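Local coordinates for alanine racemase (Corynebacterium glutamicum, PDB 2DY3), which belongs to the alanine racemase family, pairing an N-terminal TIM-barrel domain with a largely beta-stranded C-terminal domain, and binds pyridoxal-5'-phosphate, at residues M236-K241 and V325-N330. Residues are numbered along the deposited sequence; the frame is centred on the assembly and turned at random.
Sequences MTWEAK and VIFGEN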
loop_
_atom_site.group_PDB
_atom_site.type_symbol
_atom_site.label_atom_id
_atom_site.label_comp_id
_atom_site.label_asym_id
_atom_site.label_seq_id
_atom_site.Cartn_x
_atom_site.Cartn_y
_atom_site.Cartn_z
ATOM N N MET B 236 15.277 6.868 -0.841
ATOM C CA MET B 236 14.381 6.329 0.173
ATOM C C MET B 236 15.018 5.336 1.128
ATOM O O MET B 236 15.820 4.484 0.734
ATOM C CB MET B 236 13.167 5.651 -0.487
ATOM C CG MET B 236 12.182 5.035 0.513
ATOM S SD MET B 236 10.792 4.152 -0.267
ATOM C CE MET B 236 9.777 5.539 -0.829
ATOM N N THR B 237 14.653 5.472 2.395
ATOM C CA THR B 237 15.108 4.569 3.440
ATOM C C THR B 237 13.853 4.231 4.245
ATOM O O THR B 237 13.124 5.134 4.662
ATOM C CB THR B 237 16.135 5.229 4.375
ATOM O OG1 THR B 237 17.329 5.544 3.642
ATOM C CG2 THR B 237 16.484 4.287 5.526
ATOM N N TRP B 238 13.581 2.942 4.421
ATOM C CA TRP B 238 12.422 2.486 5.194
ATOM C C TRP B 238 12.994 1.950 6.501
ATOM O O TRP B 238 13.813 1.031 6.494
ATOM C CB TRP B 238 11.674 1.378 4.429
ATOM C CG TRP B 238 10.294 1.042 4.965
ATOM C CD1 TRP B 238 9.464 1.867 5.672
ATOM C CD2 TRP B 238 9.560 -0.174 4.754
ATOM N NE1 TRP B 238 8.266 1.243 5.910
ATOM C CE2 TRP B 238 8.295 -0.009 5.355
ATOM C CE3 TRP B 238 9.848 -1.384 4.110
ATOM C CZ2 TRP B 238 7.316 -1.007 5.332
ATOM C CZ3 TRP B 238 8.876 -2.375 4.087
ATOM C CH2 TRP B 238 7.625 -2.180 4.694
ATOM N N GLU B 239 12.576 2.527 7.624
ATOM C CA GLU B 239 13.098 2.101 8.916
ATOM C C GLU B 239 12.071 2.146 10.044
ATOM O O GLU B 239 11.146 2.964 10.047
ATOM C CB GLU B 239 14.312 2.961 9.298
ATOM C CG GLU B 239 13.986 4.417 9.586
ATOM C CD GLU B 239 15.227 5.298 9.712
ATOM O OE1 GLU B 239 15.085 6.474 10.101
ATOM O OE2 GLU B 239 16.342 4.821 9.415
ATOM N N ALA B 240 12.255 1.258 11.011
ATOM C CA ALA B 240 11.360 1.176 12.152
ATOM C C ALA B 240 12.164 1.149 13.438
ATOM O O ALA B 240 13.352 0.832 13.441
ATOM C CB ALA B 240 10.501 -0.083 12.049
ATOM N N LYS B 241 11.512 1.503 14.533
ATOM C CA LYS B 241 12.160 1.482 15.827
ATOM C C LYS B 241 11.653 0.232 16.535
ATOM O O LYS B 241 10.443 -0.010 16.586
ATOM C CB LYS B 241 11.805 2.748 16.608
ATOM C CG LYS B 241 12.292 4.012 15.909
ATOM C CD LYS B 241 12.354 5.199 16.849
ATOM C CE LYS B 241 13.104 6.357 16.203
ATOM N NZ LYS B 241 13.196 7.541 17.100
ATOM N N VAL B 325 16.840 -0.633 10.059
ATOM C CA VAL B 325 16.703 -0.280 8.647
ATOM C C VAL B 325 16.230 -1.500 7.860
ATOM O O VAL B 325 16.885 -2.536 7.867
ATOM C CB VAL B 325 18.061 0.208 8.043
ATOM C CG1 VAL B 325 17.908 0.477 6.549
ATOM C CG2 VAL B 325 18.540 1.471 8.763
ATOM N N ILE B 326 15.086 -1.378 7.195
ATOM C CA ILE B 326 14.550 -2.474 6.393
ATOM C C ILE B 326 15.274 -2.412 5.050
ATOM O O ILE B 326 15.686 -3.435 4.499
ATOM C CB ILE B 326 13.023 -2.328 6.223
ATOM C CG1 ILE B 326 12.355 -2.414 7.607
ATOM C CG2 ILE B 326 12.495 -3.395 5.278
ATOM C CD1 ILE B 326 10.856 -2.128 7.614
ATOM N N PHE B 327 15.433 -1.194 4.540
ATOM C CA PHE B 327 16.184 -0.954 3.312
ATOM C C PHE B 327 16.443 0.541 3.186
ATOM O O PHE B 327 15.623 1.362 3.593
ATOM C CB PHE B 327 15.464 -1.519 2.069
ATOM C CG PHE B 327 14.305 -0.690 1.569
ATOM C CD1 PHE B 327 14.520 0.476 0.858
ATOM C CD2 PHE B 327 13.002 -1.121 1.755
ATOM C CE1 PHE B 327 13.456 1.195 0.335
ATOM C CE2 PHE B 327 11.932 -0.406 1.235
ATOM C CZ PHE B 327 12.161 0.750 0.524
ATOM N N GLY B 328 17.607 0.889 2.654
ATOM C CA GLY B 328 17.947 2.288 2.496
ATOM C C GLY B 328 19.277 2.626 3.134
ATOM O O GLY B 328 20.163 1.779 3.226
ATOM N N GLU B 329 19.406 3.870 3.581
ATOM C CA GLU B 329 20.632 4.345 4.211
ATOM C C GLU B 329 20.975 3.519 5.443
ATOM O O GLU B 329 20.098 3.177 6.238
ATOM C CB GLU B 329 20.480 5.822 4.593
ATOM C CG GLU B 329 21.748 6.461 5.146
ATOM C CD GLU B 329 21.665 7.981 5.204
ATOM O OE1 GLU B 329 22.637 8.611 5.675
ATOM O OE2 GLU B 329 20.633 8.545 4.776
ATOM N N ASN B 330 22.260 3.211 5.586
ATOM C CA ASN B 330 22.777 2.415 6.699
ATOM C C ASN B 330 22.201 1.010 6.738
ATOM O O ASN B 330 22.106 0.400 7.802
ATOM C CB ASN B 330 22.525 3.118 8.036
ATOM C CG ASN B 330 23.256 4.438 8.136
ATOM O OD1 ASN B 330 24.444 4.519 7.828
ATOM N ND2 ASN B 330 22.555 5.480 8.572
HETATM O O HOH W 1 19.024 5.190 8.207
#
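Trp238 and Phe327 form an antiparallel hydrogen-bonded pair, and because Ile326 also faces Trp238, the pairing carries a classic beta bulge. Trp238 N donates to Phe327 O (2.7 Å), while Trp238 O takes Ile326 N at 2.8 Å and, weakly, Phe327 N. Beyond the bulge Glu239 faces Val325 as a non-hydrogen-bonded pair. At the other end Gly328 CA lies 3.8 Å from Thr237 CA, with backbone angles that favour glycine. Here a side chain serves as the acceptor: Thr237 OG1, anti to its carbonyl carbon (chi1 -65°), accepts Glu329 N at 2.7 Å, nearly straight at 169°.

Ile326 lays CD1 over the six-membered ring of Trp238, 3.8 Å from its centroid, and brings its CG2 against Trp238 CE3. Trp238 CB in turn sits over one face of the Phe327 ring, displaced toward the rim; the five-membered ring of Trp238 and the Phe327 ring lie oblique, planes at 59°. Met236 SD meets the Phe327 ring at its edge, 3.8 Å from Phe327 CZ, a Met-aromatic contact. On the face bearing Glu239 and Val325, a water donates to Glu239 OE2 and Glu329 O.

The contact joins strand 236-247 to the corner where strand 323-325 runs into the loop before helix 334-340. Strand 4-8 flanks strand 236-247, with Leu4 and Thr6 touching Trp238 and Ile8 touching Met236, within the C-terminal domain's mixed sheet.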